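PDB 5Z06: Exo beta-1,2-glucooligosaccharide sophorohydrolase (non-reducing end) from Parabacteroides distasonis ATCC 8503, which hydrolyses linear beta-1,2-glucans and beta-1,2-glucooligosaccharides of four or more glucose units from the non-reducing end, releasing the disaccharide sophorose. Local coordinates for residues I33-A36 with R37-L40; K552-N555 with Y556-N560. All coordinates share one frame; numbering follows the deposited sequence.

Contact 1: I33-A36 with R37-L40; sequences IKNA and RHHL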
loop_
_atom_site.group_PDB
_atom_site.type_symbol
_atom_site.label_atom_id
_atom_site.label_comp_id
_atom_site.label_asym_id
_atom_site.label_seq_id
_atom_site.Cartn_x
_atom_site.Cartn_y
_atom_site.Cartn_z
ATOM N N ILE A 33 -11.905 -31.902 -3.729
ATOM C CA ILE A 33 -11.223 -30.847 -4.447
ATOM C C ILE A 33 -9.918 -30.522 -3.731
ATOM O O ILE A 33 -9.864 -30.421 -2.496
ATOM C CB ILE A 33 -12.094 -29.583 -4.657
ATOM C CG1 ILE A 33 -11.306 -28.538 -5.432
ATOM C CG2 ILE A 33 -12.614 -29.016 -3.328
ATOM C CD1 ILE A 33 -12.173 -27.495 -6.094
ATOM N N LYS A 34 -8.866 -30.360 -4.527
ATOM C CA LYS A 34 -7.557 -30.134 -3.997
ATOM C C LYS A 34 -7.549 -28.742 -3.420
ATOM O O LYS A 34 -8.009 -27.800 -4.067
ATOM C CB LYS A 34 -6.495 -30.266 -5.093
ATOM C CG LYS A 34 -5.078 -30.227 -4.561
ATOM C CD LYS A 34 -4.082 -30.297 -5.700
ATOM C CE LYS A 34 -2.684 -29.939 -5.280
ATOM N NZ LYS A 34 -1.738 -29.965 -6.439
ATOM N N ASN A 35 -7.025 -28.626 -2.203
ATOM C CA ASN A 35 -7.008 -27.364 -1.488
ATOM C C ASN A 35 -5.931 -27.372 -0.424
ATOM O O ASN A 35 -5.556 -28.421 0.078
ATOM C CB ASN A 35 -8.365 -27.099 -0.813
ATOM C CG ASN A 35 -8.620 -28.026 0.364
ATOM O OD1 ASN A 35 -8.442 -27.632 1.508
ATOM N ND2 ASN A 35 -8.994 -29.269 0.086
ATOM N N ALA A 36 -5.449 -26.181 -0.098
ATOM C CA ALA A 36 -4.571 -25.960 1.033
ATOM C C ALA A 36 -5.356 -25.056 1.941
ATOM O O ALA A 36 -5.673 -23.933 1.554
ATOM C CB ALA A 36 -3.290 -25.281 0.579
ATOM N N ARG A 37 -5.729 -25.557 3.113
ATOM C CA ARG A 37 -6.529 -24.794 4.091
ATOM C C ARG A 37 -7.749 -24.169 3.440
ATOM O O ARG A 37 -8.106 -23.040 3.717
ATOM C CB ARG A 37 -5.695 -23.713 4.781
ATOM C CG ARG A 37 -4.484 -24.216 5.535
ATOM C CD ARG A 37 -3.605 -23.032 5.927
ATOM N NE ARG A 37 -2.630 -22.803 4.859
ATOM C CZ ARG A 37 -2.595 -21.793 3.994
ATOM N NH1 ARG A 37 -3.461 -20.780 4.028
ATOM N NH2 ARG A 37 -1.638 -21.794 3.075
ATOM N N HIS A 38 -8.388 -24.954 2.578
ATOM C CA HIS A 38 -9.591 -24.571 1.872
ATOM C C HIS A 38 -9.398 -23.427 0.913
ATOM O O HIS A 38 -10.345 -22.708 0.625
ATOM C CB HIS A 38 -10.748 -24.326 2.853
ATOM C CG HIS A 38 -10.998 -25.495 3.742
ATOM N ND1 HIS A 38 -11.439 -26.710 3.252
ATOM C CD2 HIS A 38 -10.808 -25.668 5.068
ATOM C CE1 HIS A 38 -11.558 -27.567 4.252
ATOM N NE2 HIS A 38 -11.176 -26.962 5.364
ATOM N N HIS A 39 -8.182 -23.303 0.385
ATOM C CA HIS A 39 -7.868 -22.360 -0.665
ATOM C C HIS A 39 -7.448 -23.216 -1.837
ATOM O O HIS A 39 -6.961 -24.342 -1.661
ATOM C CB HIS A 39 -6.717 -21.435 -0.290
ATOM C CG HIS A 39 -6.998 -20.540 0.880
ATOM N ND1 HIS A 39 -7.990 -19.584 0.873
ATOM C CD2 HIS A 39 -6.387 -20.434 2.084
ATOM C CE1 HIS A 39 -7.997 -18.949 2.033
ATOM N NE2 HIS A 39 -7.033 -19.444 2.784
ATOM N N LEU A 40 -7.631 -22.662 -3.022
ATOM C CA LEU A 40 -7.237 -23.294 -4.243
ATOM C C LEU A 40 -5.744 -23.290 -4.345
ATOM O O LEU A 40 -5.120 -22.332 -3.906
ATOM C CB LEU A 40 -7.810 -22.565 -5.448
ATOM C CG LEU A 40 -9.271 -22.858 -5.693
ATOM C CD1 LEU A 40 -9.767 -21.989 -6.834
ATOM C CD2 LEU A 40 -9.475 -24.330 -6.032
#
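Ala36 and His39 pair across a tight turn: Ala36 N gives its hydrogen to His39 O at 2.8 Å, and His39 N returns a bond of 2.8 Å to Ala36 O. The two make a single antiparallel hydrogen-bonded pair, and the four residues from Ala36 to His39 form a type I' beta turn. Its two central residues, Arg37 and His38, both take left-handed backbone conformations, as a type I' turn requires.

Asn35 satisfies a donor that the turn itself leaves without a well-aimed acceptor. His38 N lies 3.1 Å from Ala36 O, but at a poor angle; it bonds instead to Asn35 OD1 at 2.9 Å, the donor tilted modestly from the carbonyl plane. The other half of the amide is used too, since Asn35 ND2 reaches back to Ile33 O, 3.0 Å away and in the carbonyl plane. With CG between its backbone N and carbonyl carbon (chi1 71°), the Asn35 amide folds back alongside the turn, where the two bonds, one at OD1 and one at ND2, fix its rotation, a task suited to a group that donates and accepts.

The polar ends find partners outside the turn: Arg37 forms a salt bridge with Asp19, Lys34 one with Glu55, and the ND1 atoms of His38 and His39 bond to Ala25 O and Ser23 O, respectively. On the buried side, Ile33 CD1 meets Leu40 CD2 at 4.2 Å, branched apolar chains that also touch Leu56 of strand 53-59 and Ser68 of strand 65-71. The turn lies in the loop linking strands 32-33 and 42-43, both of which pair with strand 53-59, with strand 23-28 packed alongside.

Contact 2: K552-N555 with Y556-N560; sequences KYTN and YFENN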
loop_
_atom_site.group_PDB
_atom_site.type_symbol
_atom_site.label_atom_id
_atom_site.label_comp_id
_atom_site.label_asym_id
_atom_site.label_seq_id
_atom_site.Cartn_x
_atom_site.Cartn_y
_atom_site.Cartn_z
ATOM N N LYS A 552 7.472 17.235 29.684
ATOM C CA LYS A 552 7.673 17.015 31.120
ATOM C C LYS A 552 7.759 15.527 31.511
ATOM O O LYS A 552 8.306 15.190 32.548
ATOM C CB LYS A 552 6.627 17.780 31.932
ATOM C CG LYS A 552 5.223 17.200 31.989
ATOM C CD LYS A 552 4.193 18.279 32.393
ATOM C CE LYS A 552 3.117 17.800 33.370
ATOM N NZ LYS A 552 3.550 17.952 34.793
ATOM N N TYR A 553 7.272 14.651 30.640
ATOM C CA TYR A 553 7.230 13.200 30.878
ATOM C C TYR A 553 8.394 12.382 30.359
ATOM O O TYR A 553 8.847 11.479 31.028
ATOM C CB TYR A 553 5.997 12.658 30.215
ATOM C CG TYR A 553 4.767 13.370 30.649
ATOM C CD1 TYR A 553 4.387 13.372 31.985
ATOM C CD2 TYR A 553 3.989 14.051 29.746
ATOM C CE1 TYR A 553 3.236 14.023 32.401
ATOM C CE2 TYR A 553 2.839 14.698 30.149
ATOM C CZ TYR A 553 2.462 14.680 31.475
ATOM O OH TYR A 553 1.306 15.330 31.861
ATOM N N THR A 554 8.857 12.672 29.152
ATOM C CA THR A 554 9.898 11.876 28.536
ATOM C C THR A 554 10.539 12.631 27.401
ATOM O O THR A 554 9.926 13.530 26.805
ATOM C CB THR A 554 9.323 10.526 27.976
ATOM O OG1 THR A 554 10.378 9.711 27.439
ATOM C CG2 THR A 554 8.251 10.756 26.890
ATOM N N ASN A 555 11.765 12.243 27.095
ATOM C CA ASN A 555 12.348 12.510 25.796
ATOM C C ASN A 555 11.714 11.527 24.780
ATOM O O ASN A 555 11.560 10.344 25.094
ATOM C CB ASN A 555 13.824 12.273 25.856
ATOM C CG ASN A 555 14.460 12.399 24.508
ATOM O OD1 ASN A 555 14.741 11.394 23.838
ATOM N ND2 ASN A 555 14.638 13.637 24.063
ATOM N N TYR A 556 11.373 11.999 23.580
ATOM C CA TYR A 556 10.650 11.151 22.620
ATOM C C TYR A 556 11.486 10.138 21.841
ATOM O O TYR A 556 10.992 9.064 21.555
ATOM C CB TYR A 556 9.646 11.955 21.745
ATOM C CG TYR A 556 8.463 12.184 22.602
ATOM C CD1 TYR A 556 7.503 11.204 22.749
ATOM C CD2 TYR A 556 8.411 13.281 23.431
ATOM C CE1 TYR A 556 6.457 11.351 23.628
ATOM C CE2 TYR A 556 7.360 13.455 24.315
ATOM C CZ TYR A 556 6.392 12.483 24.422
ATOM O OH TYR A 556 5.354 12.645 25.298
ATOM N N PHE A 557 12.744 10.419 21.549
ATOM C CA PHE A 557 13.557 9.386 20.953
ATOM C C PHE A 557 13.611 8.197 21.916
ATOM O O PHE A 557 13.472 7.066 21.493
ATOM C CB PHE A 557 14.985 9.825 20.677
ATOM C CG PHE A 557 15.820 8.722 20.112
ATOM C CD1 PHE A 557 15.705 8.383 18.761
ATOM C CD2 PHE A 557 16.641 7.952 20.928
ATOM C CE1 PHE A 557 16.436 7.332 18.237
ATOM C CE2 PHE A 557 17.379 6.898 20.402
ATOM C CZ PHE A 557 17.279 6.589 19.062
ATOM N N GLU A 558 13.887 8.476 23.188
ATOM C CA GLU A 558 13.985 7.447 24.214
ATOM C C GLU A 558 12.711 6.629 24.293
ATOM O O GLU A 558 12.751 5.400 24.312
ATOM C CB GLU A 558 14.255 8.082 25.580
ATOM C CG GLU A 558 14.305 7.112 26.758
ATOM C CD GLU A 558 14.035 7.815 28.069
ATOM O OE1 GLU A 558 14.999 8.324 28.672
ATOM O OE2 GLU A 558 12.845 7.876 28.492
ATOM N N ASN A 559 11.587 7.323 24.345
ATOM C CA ASN A 559 10.300 6.670 24.517
ATOM C C ASN A 559 9.832 5.936 23.248
ATOM O O ASN A 559 9.341 4.811 23.322
ATOM C CB ASN A 559 9.240 7.680 24.938
ATOM C CG ASN A 559 8.082 7.015 25.658
ATOM O OD1 ASN A 559 8.250 6.474 26.757
ATOM N ND2 ASN A 559 6.916 7.015 25.033
ATOM N N ASN A 560 9.971 6.598 22.096
ATOM C CA ASN A 560 9.655 6.000 20.803
ATOM C C ASN A 560 10.495 4.747 20.595
ATOM O O ASN A 560 9.982 3.711 20.188
ATOM C CB ASN A 560 9.921 6.980 19.650
ATOM C CG ASN A 560 8.924 8.113 19.598
ATOM O OD1 ASN A 560 8.005 8.200 20.421
ATOM N ND2 ASN A 560 9.114 9.009 18.640
#
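Asn555 OD1 accepts from Glu558 N at 3.1 Å, in a nearly straight bond (168° at the hydrogen) that caps the first turn of the helix. CG stands anti to the backbone N (chi1 174°), which carries OD1 toward Glu558 N. Its carbonyl, Asn555 O, opens the helical bonding pattern by accepting from Asn559 N at 3.1 Å. The same oxygen also takes a bond from Thr554 OG1, 2.7 Å away and above the carbonyl plane.

Thr554 suits its place through both branches. While OG1 serves that carbonyl, the methyl CG2 sits over one face of the Tyr556 ring, 3.8 Å from its centroid, in a CH-pi contact displaced toward the hydroxyl-bearing end. Thr554 OG1 also lies 3.4 Å from Asn559 CB.

Residues farther out fix this first shell. Asn555 ND2 donates to Thr550 OG1 and His547 O, so both ends of the capping amide are engaged; Tyr556 OH is hydrogen-bonded to Tyr513 and Asp551. Lys525 pairs with Glu558 in a salt bridge, and Asn559 ND2 bonds to Val526 O.

An asparagine N-cap followed by a tyrosine packed back on the preceding loop marks the start of helix 556-573, within the glycoamylase-like region of this GH144 enzyme.

From the N terminus, the chain first meets contact 1 (33-40), which closes a tight turn in the loop between strands 32-33 and 42-43 in the beta-rich part of the protein. The chain then runs through further strands and many helices before contact 2 (552-560), where the loop following strand 522-523 passes into helix 556-573. The two lie in series, neither nested nor crossed, and each joins neighbours in sequence. The centres of contact 1 and contact 2 are about 49 Å apart, and the two do not touch. Contact 1 lies with the Leu40 side chain about 13 Å from the bound calcium ion, and contact 2 belongs to the glycoamylase-like helical part; the first reverses the chain, the second starts a helix.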